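Local coordinates for sulfonate ABC transporter, periplasmic sulfonate-binding protein SsuA (Methylobacillus flagellatus, PDB 3UIF) that probably binds sulfonates or related sulfur compounds in the periplasm and delivers them to an ABC transporter for uptake, at residues A[118-123]-A[166-171]; A[124-129]-A[148-153]. All blocks are in the same frame, centred on the assembly; numbering follows the deposited sequence.

Contact 1 (A[118-123]-A[166-171]); sequences KGKKIA and TVDGFF
Lys121 and Asp168 meet twice, through the backbone and through the carboxylate. The amide N of Lys121 donates to Asp168 OD2 (3.2 Å, 161° at the hydrogen), which receives it on its anti lone pair. With CG beside its own backbone N (chi1 -51°), Asp168 has its carboxylate placed within range of Lys121 N. Lys121 O is gripped twice: Asp168 N makes the stronger bond at 2.8 Å, and Gly169 N adds a weak one. Lys120 NZ lies 5.1 Å from Asp168 OD1 and Lys121 NZ 5.0 Å from Asp168 OD2, near but not in contact. A lysine in place of Asp168 would probably leave Lys121 N without its acceptor and set a third positive charge beside Lys120 and Lys121.

Beyond this point the strands run parallel. Ala123 N donates to Gly169 O (2.8 Å), and Phe171 N donates to Ala123 O at 2.9 Å. Gly169 suits its place because a CB there would point to the face that carries Ile122, close to its CG1. On the other face, the small Ala123 CB fits against Val167 CG1 (4.0 Å) and Phe170 CD1 (3.7 Å).

Helix 155-164 covers that face, Leu162 touching both Val167 and Phe170, while Ile122 packs on Ile114 and Phe148 on the reverse. Such parallel strands under a helix form part of an alpha/beta domain, as in type 2 periplasmic binding proteins. In the sheet, strand 121-124 lies between strands 149-151 and 169-172; the latter is flanked in turn by strand 102-106, and Phe171 reaches Phe134 of helix 130-140 in an edge-to-face stack.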
ATOM      1  N   LYS A 118       8.419  -4.734  26.598  1.00 63.90           N
ATOM      2  CA  LYS A 118       7.453  -5.522  27.360  1.00 65.78           C
ATOM      3  C   LYS A 118       6.924  -4.724  28.546  1.00 67.30           C
ATOM      4  O   LYS A 118       7.697  -4.147  29.308  1.00 68.14           O
ATOM      5  CB  LYS A 118       8.082  -6.830  27.841  1.00 67.45           C
ATOM      6  CG  LYS A 118       8.326  -7.858  26.743  1.00 66.74           C
ATOM      7  CD  LYS A 118       8.570  -9.236  27.337  1.00 69.15           C
ATOM      8  CE  LYS A 118       7.286  -9.790  27.942  1.00 71.28           C
ATOM      9  NZ  LYS A 118       7.502 -11.112  28.592  1.00 74.35           N
ATOM     10  N   GLY A 119       5.598  -4.682  28.661  1.00 67.82           N
ATOM     11  CA  GLY A 119       4.911  -3.966  29.726  1.00 69.53           C
ATOM     12  C   GLY A 119       4.922  -2.459  29.573  1.00 68.43           C
ATOM     13  O   GLY A 119       4.475  -1.743  30.467  1.00 69.96           O
ATOM     14  N   LYS A 120       5.427  -1.975  28.441  1.00 66.08           N
ATOM     15  CA  LYS A 120       5.522  -0.537  28.166  1.00 65.08           C
ATOM     16  C   LYS A 120       4.370  -0.019  27.309  1.00 63.54           C
ATOM     17  O   LYS A 120       3.582  -0.802  26.773  1.00 63.36           O
ATOM     18  CB  LYS A 120       6.857  -0.208  27.486  1.00 63.57           C
ATOM     19  CG  LYS A 120       8.093  -0.619  28.268  1.00 64.73           C
ATOM     20  CD  LYS A 120       8.520   0.432  29.274  1.00 65.65           C
ATOM     21  CE  LYS A 120       9.782   0.000  30.005  1.00 67.05           C
ATOM     22  NZ  LYS A 120      10.108   0.969  31.085  1.00 69.09           N
ATOM     23  N   LYS A 121       4.281   1.310  27.207  1.00 63.54           N
ATOM     24  CA  LYS A 121       3.316   2.008  26.335  1.00 62.20           C
ATOM     25  C   LYS A 121       3.824   2.154  24.895  1.00 58.54           C
ATOM     26  O   LYS A 121       4.862   2.771  24.657  1.00 57.20           O
ATOM     27  CB  LYS A 121       2.992   3.396  26.904  1.00 61.66           C
ATOM     28  CG  LYS A 121       1.774   3.448  27.822  1.00 65.08           C
ATOM     29  CD  LYS A 121       1.738   4.721  28.666  1.00 67.02           C
ATOM     30  CE  LYS A 121       2.426   4.539  30.017  1.00 69.81           C
ATOM     31  NZ  LYS A 121       2.831   5.835  30.642  1.00 71.81           N
ATOM     32  N   ILE A 122       3.096   1.572  23.943  1.00 57.37           N
ATOM     33  CA  ILE A 122       3.397   1.757  22.521  1.00 54.52           C
ATOM     34  C   ILE A 122       2.206   2.377  21.782  1.00 54.84           C
ATOM     35  O   ILE A 122       1.103   1.806  21.754  1.00 54.99           O
ATOM     36  CB  ILE A 122       3.891   0.459  21.825  1.00 54.22           C
ATOM     37  CG1 ILE A 122       5.127  -0.105  22.540  1.00 55.00           C
ATOM     38  CG2 ILE A 122       4.233   0.721  20.360  1.00 52.50           C
ATOM     39  CD1 ILE A 122       5.382  -1.571  22.287  1.00 55.71           C
ATOM     40  N   ALA A 123       2.458   3.555  21.204  1.00 54.06           N
ATOM     41  CA  ALA A 123       1.496   4.284  20.380  1.00 53.24           C
ATOM     42  C   ALA A 123       1.368   3.615  19.017  1.00 51.64           C
ATOM     43  O   ALA A 123       2.348   3.498  18.273  1.00 49.93           O
ATOM     44  CB  ALA A 123       1.925   5.742  20.229  1.00 52.67           C
ATOM     45  N   THR A 166       5.599  10.383  26.649  1.00 62.06           N
ATOM     46  CA  THR A 166       4.267   9.962  27.100  1.00 63.13           C
ATOM     47  C   THR A 166       4.041   8.480  26.763  1.00 61.78           C
ATOM     48  O   THR A 166       3.325   7.776  27.470  1.00 63.13           O
ATOM     49  CB  THR A 166       3.177  10.893  26.508  1.00 62.86           C
ATOM     50  OG1 THR A 166       3.054  12.053  27.348  1.00 65.38           O
ATOM     51  CG2 THR A 166       1.800  10.198  26.366  1.00 63.11           C
ATOM     52  N   VAL A 167       4.669   8.021  25.688  1.00 59.67           N
ATOM     53  CA  VAL A 167       4.778   6.593  25.383  1.00 58.91           C
ATOM     54  C   VAL A 167       6.251   6.190  25.341  1.00 58.09           C
ATOM     55  O   VAL A 167       7.139   7.037  25.336  1.00 58.29           O
ATOM     56  CB  VAL A 167       4.107   6.214  24.039  1.00 56.91           C
ATOM     57  CG1 VAL A 167       2.602   6.421  24.112  1.00 57.51           C
ATOM     58  CG2 VAL A 167       4.722   6.994  22.886  1.00 55.17           C
ATOM     59  N   ASP A 168       6.502   4.894  25.313  1.00 57.89           N
ATOM     60  CA  ASP A 168       7.864   4.386  25.315  1.00 57.68           C
ATOM     61  C   ASP A 168       8.246   3.841  23.928  1.00 55.46           C
ATOM     62  O   ASP A 168       9.403   3.522  23.662  1.00 54.84           O
ATOM     63  CB  ASP A 168       8.000   3.345  26.425  1.00 58.96           C
ATOM     64  CG  ASP A 168       7.481   3.867  27.782  1.00 62.53           C
ATOM     65  OD1 ASP A 168       8.078   4.813  28.352  1.00 62.57           O
ATOM     66  OD2 ASP A 168       6.464   3.338  28.287  1.00 64.76           O
ATOM     67  N   GLY A 169       7.257   3.765  23.041  1.00 54.28           N
ATOM     68  CA  GLY A 169       7.472   3.325  21.672  1.00 52.07           C
ATOM     69  C   GLY A 169       6.365   3.781  20.746  1.00 51.14           C
ATOM     70  O   GLY A 169       5.250   4.072  21.183  1.00 52.12           O
ATOM     71  N   PHE A 170       6.666   3.825  19.454  1.00 49.35           N
ATOM     72  CA  PHE A 170       5.722   4.323  18.463  1.00 48.72           C
ATOM     73  C   PHE A 170       5.877   3.496  17.203  1.00 47.07           C
ATOM     74  O   PHE A 170       6.957   3.405  16.640  1.00 46.16           O
ATOM     75  CB  PHE A 170       5.988   5.825  18.218  1.00 48.68           C
ATOM     76  CG  PHE A 170       5.190   6.444  17.095  1.00 47.87           C
ATOM     77  CD1 PHE A 170       3.805   6.340  17.049  1.00 48.16           C
ATOM     78  CD2 PHE A 170       5.832   7.179  16.102  1.00 46.82           C
ATOM     79  CE1 PHE A 170       3.079   6.940  16.023  1.00 47.39           C
ATOM     80  CE2 PHE A 170       5.108   7.782  15.078  1.00 46.48           C
ATOM     81  CZ  PHE A 170       3.731   7.668  15.042  1.00 46.75           C
ATOM     82  N   PHE A 171       4.793   2.881  16.765  1.00 46.51           N
ATOM     83  CA  PHE A 171       4.845   2.078  15.556  1.00 45.11           C
ATOM     84  C   PHE A 171       4.138   2.776  14.402  1.00 44.43           C
ATOM     85  O   PHE A 171       2.946   3.087  14.496  1.00 45.10           O
ATOM     86  CB  PHE A 171       4.255   0.693  15.804  1.00 45.94           C
ATOM     87  CG  PHE A 171       4.755  -0.344  14.844  1.00 44.97           C
ATOM     88  CD1 PHE A 171       5.996  -0.945  15.041  1.00 45.53           C
ATOM     89  CD2 PHE A 171       3.997  -0.704  13.722  1.00 43.88           C
ATOM     90  CE1 PHE A 171       6.467  -1.891  14.144  1.00 44.48           C
ATOM     91  CE2 PHE A 171       4.462  -1.656  12.829  1.00 43.63           C
ATOM     92  CZ  PHE A 171       5.697  -2.251  13.040  1.00 43.57           C
TER

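Contact 2 (A[124-129]-A[148-153]); sequences LHRGRP and FKIVNV. With SO4 (sulfate ion), chain B.
Arg126 lies across two side chains of the opposing segment, Asn152 and Ile150. Asn152 CG stands anti to the backbone N (chi1 178°), carrying the amide over to the loop, where OD1 accepts Arg126 N at 2.9 Å. The donor sits above the carbonyl plane, 47° out of it. Asparagine suits this position, short enough to present a carbonyl to the backbone of the loop. The aliphatic part of Arg126 runs past this amide, CG 3.8 Å from Asn152 CB, before a bend at chi3 turns the guanidinium perpendicular to the amide plane. Ile150 crosses the arginine at about a right angle, its CB over one guanidinium face and its CG2 4.0 Å from Arg126 CD. In plane at the guanidinium edge, a water accepts from NH1 and donates to Ile150 O.

The His125 ring is inclined 32° to the Asn152 amide, whose OD1 lies near the ring plane at its edge, 3.6 Å from CD2. ND1 faces sulfate O3 in a hydrogen bond modelled too short to be relied on, and Arg128 NE reaches sulfate O2 at 2.7 Å. The type II turn from His125 to Arg128, with Gly127 at positive phi, brings both side chains to one anion.

Leu124 N bonds to Val151 O (2.9 Å). Consistent with a type 2 binding-protein domain, the sulfate-bearing loop leads from strand 121-124 into helix 130-140, where Leu124 packs on Trp130 and Phe134.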
ATOM      1  N   LEU A 124       0.162   3.152  18.701  1.00 51.80           N
ATOM      2  CA  LEU A 124      -0.087   2.476  17.428  1.00 50.11           C
ATOM      3  C   LEU A 124      -1.498   2.750  16.938  1.00 50.66           C
ATOM      4  O   LEU A 124      -2.465   2.577  17.684  1.00 52.06           O
ATOM      5  CB  LEU A 124       0.129   0.969  17.574  1.00 50.39           C
ATOM      6  CG  LEU A 124      -0.471   0.030  16.517  1.00 49.69           C
ATOM      7  CD1 LEU A 124       0.267   0.099  15.181  1.00 47.69           C
ATOM      8  CD2 LEU A 124      -0.513  -1.400  17.048  1.00 50.37           C
ATOM      9  N   HIS A 125      -1.622   3.164  15.679  1.00 49.35           N
ATOM     10  CA  HIS A 125      -2.950   3.419  15.136  1.00 49.53           C
ATOM     11  C   HIS A 125      -3.672   2.155  14.766  1.00 49.62           C
ATOM     12  O   HIS A 125      -3.513   1.634  13.665  1.00 48.39           O
ATOM     13  CB  HIS A 125      -2.913   4.387  13.961  1.00 48.79           C
ATOM     14  CG  HIS A 125      -4.228   5.097  13.737  1.00 49.60           C
ATOM     15  ND1 HIS A 125      -4.539   5.709  12.578  1.00 49.66           N
ATOM     16  CD2 HIS A 125      -5.331   5.256  14.574  1.00 51.02           C
ATOM     17  CE1 HIS A 125      -5.770   6.238  12.674  1.00 50.81           C
ATOM     18  NE2 HIS A 125      -6.250   5.962  13.897  1.00 51.45           N
ATOM     19  N   ARG A 126      -4.494   1.673  15.691  1.00 51.67           N
ATOM     20  CA  ARG A 126      -5.188   0.390  15.527  1.00 51.77           C
ATOM     21  C   ARG A 126      -6.151   0.335  14.342  1.00 51.10           C
ATOM     22  O   ARG A 126      -6.778   1.336  13.995  1.00 51.69           O
ATOM     23  CB  ARG A 126      -5.876  -0.000  16.823  1.00 53.49           C
ATOM     24  CG  ARG A 126      -4.865  -0.087  17.952  1.00 54.48           C
ATOM     25  CD  ARG A 126      -5.425  -0.811  19.151  1.00 61.09           C
ATOM     26  NE  ARG A 126      -5.313  -2.252  19.004  1.00 61.44           N
ATOM     27  CZ  ARG A 126      -5.516  -3.108  19.997  1.00 64.54           C
ATOM     28  NH1 ARG A 126      -5.836  -2.663  21.212  1.00 65.08           N
ATOM     29  NH2 ARG A 126      -5.388  -4.410  19.776  1.00 66.00           N
ATOM     30  N   GLY A 127      -6.232  -0.829  13.701  1.00 50.38           N
ATOM     31  CA  GLY A 127      -7.073  -0.987  12.526  1.00 50.41           C
ATOM     32  C   GLY A 127      -6.438  -0.493  11.238  1.00 48.60           C
ATOM     33  O   GLY A 127      -7.099  -0.468  10.191  1.00 47.75           O
ATOM     34  N   ARG A 128      -5.162  -0.097  11.306  1.00 47.16           N
ATOM     35  CA  ARG A 128      -4.406   0.304  10.108  1.00 45.61           C
ATOM     36  C   ARG A 128      -3.536  -0.810   9.551  1.00 44.43           C
ATOM     37  O   ARG A 128      -3.074  -1.665  10.311  1.00 45.06           O
ATOM     38  CB  ARG A 128      -3.559   1.534  10.391  1.00 45.13           C
ATOM     39  CG  ARG A 128      -4.404   2.797  10.479  1.00 45.85           C
ATOM     40  CD  ARG A 128      -5.046   3.122   9.138  1.00 46.00           C
ATOM     41  NE  ARG A 128      -5.687   4.420   9.210  1.00 53.82           N
ATOM     42  CZ  ARG A 128      -7.001   4.617   9.262  1.00 54.03           C
ATOM     43  NH1 ARG A 128      -7.847   3.583   9.196  1.00 49.11           N
ATOM     44  NH2 ARG A 128      -7.475   5.859   9.359  1.00 55.47           N
ATOM     45  N   PRO A 129      -3.295  -0.799   8.218  1.00 43.33           N
ATOM     46  CA  PRO A 129      -2.539  -1.906   7.625  1.00 42.68           C
ATOM     47  C   PRO A 129      -1.260  -2.229   8.395  1.00 42.70           C
ATOM     48  O   PRO A 129      -0.973  -3.398   8.624  1.00 43.12           O
ATOM     49  CB  PRO A 129      -2.235  -1.417   6.217  1.00 41.20           C
ATOM     50  CG  PRO A 129      -3.327  -0.444   5.914  1.00 42.68           C
ATOM     51  CD  PRO A 129      -3.672   0.215   7.210  1.00 43.03           C
ATOM     52  N   PHE A 148       1.811  -5.462  26.157  1.00 65.84           N
ATOM     53  CA  PHE A 148       2.034  -4.041  26.041  1.00 64.43           C
ATOM     54  C   PHE A 148       0.768  -3.279  26.381  1.00 65.73           C
ATOM     55  O   PHE A 148      -0.340  -3.796  26.218  1.00 66.22           O
ATOM     56  CB  PHE A 148       2.492  -3.710  24.626  1.00 61.65           C
ATOM     57  CG  PHE A 148       3.626  -4.576  24.135  1.00 61.07           C
ATOM     58  CD1 PHE A 148       4.952  -4.220  24.381  1.00 60.50           C
ATOM     59  CD2 PHE A 148       3.369  -5.753  23.429  1.00 60.84           C
ATOM     60  CE1 PHE A 148       5.997  -5.010  23.925  1.00 60.24           C
ATOM     61  CE2 PHE A 148       4.410  -6.549  22.983  1.00 60.05           C
ATOM     62  CZ  PHE A 148       5.725  -6.177  23.226  1.00 60.15           C
ATOM     63  N   LYS A 149       0.935  -2.062  26.887  1.00 65.60           N
ATOM     64  CA  LYS A 149      -0.160  -1.106  26.878  1.00 66.18           C
ATOM     65  C   LYS A 149      -0.153  -0.421  25.492  1.00 63.75           C
ATOM     66  O   LYS A 149       0.761   0.343  25.166  1.00 61.80           O
ATOM     67  CB  LYS A 149      -0.048  -0.103  28.042  1.00 67.42           C
ATOM     68  CG  LYS A 149      -1.266   0.811  28.221  1.00 69.06           C
ATOM     69  CD  LYS A 149      -1.199   1.582  29.538  1.00 72.29           C
ATOM     70  CE  LYS A 149      -2.586   2.005  30.026  1.00 74.52           C
ATOM     71  NZ  LYS A 149      -2.618   2.440  31.459  1.00 77.01           N
ATOM     72  N   ILE A 150      -1.155  -0.740  24.677  1.00 62.19           N
ATOM     73  CA  ILE A 150      -1.299  -0.133  23.358  1.00 60.24           C
ATOM     74  C   ILE A 150      -2.140   1.132  23.425  1.00 60.14           C
ATOM     75  O   ILE A 150      -3.338   1.078  23.704  1.00 61.45           O
ATOM     76  CB  ILE A 150      -1.941  -1.094  22.321  1.00 58.83           C
ATOM     77  CG1 ILE A 150      -1.316  -2.499  22.384  1.00 59.19           C
ATOM     78  CG2 ILE A 150      -1.879  -0.489  20.918  1.00 56.70           C
ATOM     79  CD1 ILE A 150       0.146  -2.563  22.004  1.00 57.94           C
ATOM     80  N   VAL A 151      -1.497   2.263  23.149  1.00 58.78           N
ATOM     81  CA  VAL A 151      -2.175   3.554  23.060  1.00 59.50           C
ATOM     82  C   VAL A 151      -2.665   3.716  21.626  1.00 57.70           C
ATOM     83  O   VAL A 151      -1.855   3.822  20.705  1.00 55.58           O
ATOM     84  CB  VAL A 151      -1.232   4.736  23.453  1.00 59.42           C
ATOM     85  CG1 VAL A 151      -2.001   6.049  23.584  1.00 60.63           C
ATOM     86  CG2 VAL A 151      -0.472   4.445  24.746  1.00 59.72           C
ATOM     87  N   ASN A 152      -3.982   3.713  21.431  1.00 57.58           N
ATOM     88  CA  ASN A 152      -4.544   3.849  20.087  1.00 56.71           C
ATOM     89  C   ASN A 152      -4.732   5.316  19.644  1.00 56.38           C
ATOM     90  O   ASN A 152      -5.714   5.968  20.016  1.00 57.91           O
ATOM     91  CB  ASN A 152      -5.833   3.025  19.947  1.00 57.54           C
ATOM     92  CG  ASN A 152      -6.483   3.166  18.580  1.00 56.09           C
ATOM     93  OD1 ASN A 152      -5.814   3.384  17.566  1.00 54.30           O
ATOM     94  ND2 ASN A 152      -7.800   3.042  18.545  1.00 56.86           N
ATOM     95  N   VAL A 153      -3.776   5.808  18.848  1.00 54.64           N
ATOM     96  CA  VAL A 153      -3.741   7.197  18.362  1.00 54.52           C
ATOM     97  C   VAL A 153      -3.259   7.282  16.907  1.00 52.41           C
ATOM     98  O   VAL A 153      -2.500   6.428  16.438  1.00 51.35           O
ATOM     99  CB  VAL A 153      -2.813   8.092  19.220  1.00 55.00           C
ATOM    100  CG1 VAL A 153      -3.408   8.343  20.604  1.00 57.64           C
ATOM    101  CG2 VAL A 153      -1.414   7.497  19.327  1.00 54.05           C
TER
HETATM  102  S   SO4 B 501      -3.994   7.519   9.614  1.00 54.44           S
HETATM  103  O1  SO4 B 501      -3.017   8.484   9.025  1.00 53.37           O
HETATM  104  O2  SO4 B 501      -4.546   6.718   8.479  1.00 54.12           O
HETATM  105  O3  SO4 B 501      -3.352   6.636  10.628  1.00 47.62           O
HETATM  106  O4  SO4 B 501      -5.065   8.222  10.374  1.00 49.91           O
HETATM  107  O   HOH W   1      -5.922   0.282  22.017  1.00 49.34           O

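Overall arrangement
Contacts 1 and 2 lie on the parallel strands of one mixed sheet (149-151, 121-124, 169-172), their centres about 10 Å apart, and along the chain contact 2 is nested within the loop closed by contact 1. Strand 121-124 is shared: 169-172 pairs along one edge, 149-151 along the other. Across that second edge Ile122 N lies 2.9 Å from Lys149 O, a probable hydrogen bond. Lys149 N makes another probable one to Lys120 O, also at 2.9 Å. The strand's C-terminal end opens into the loop holding the sulfate, which probably came from the crystallisation liquor and does not by itself locate the transport site.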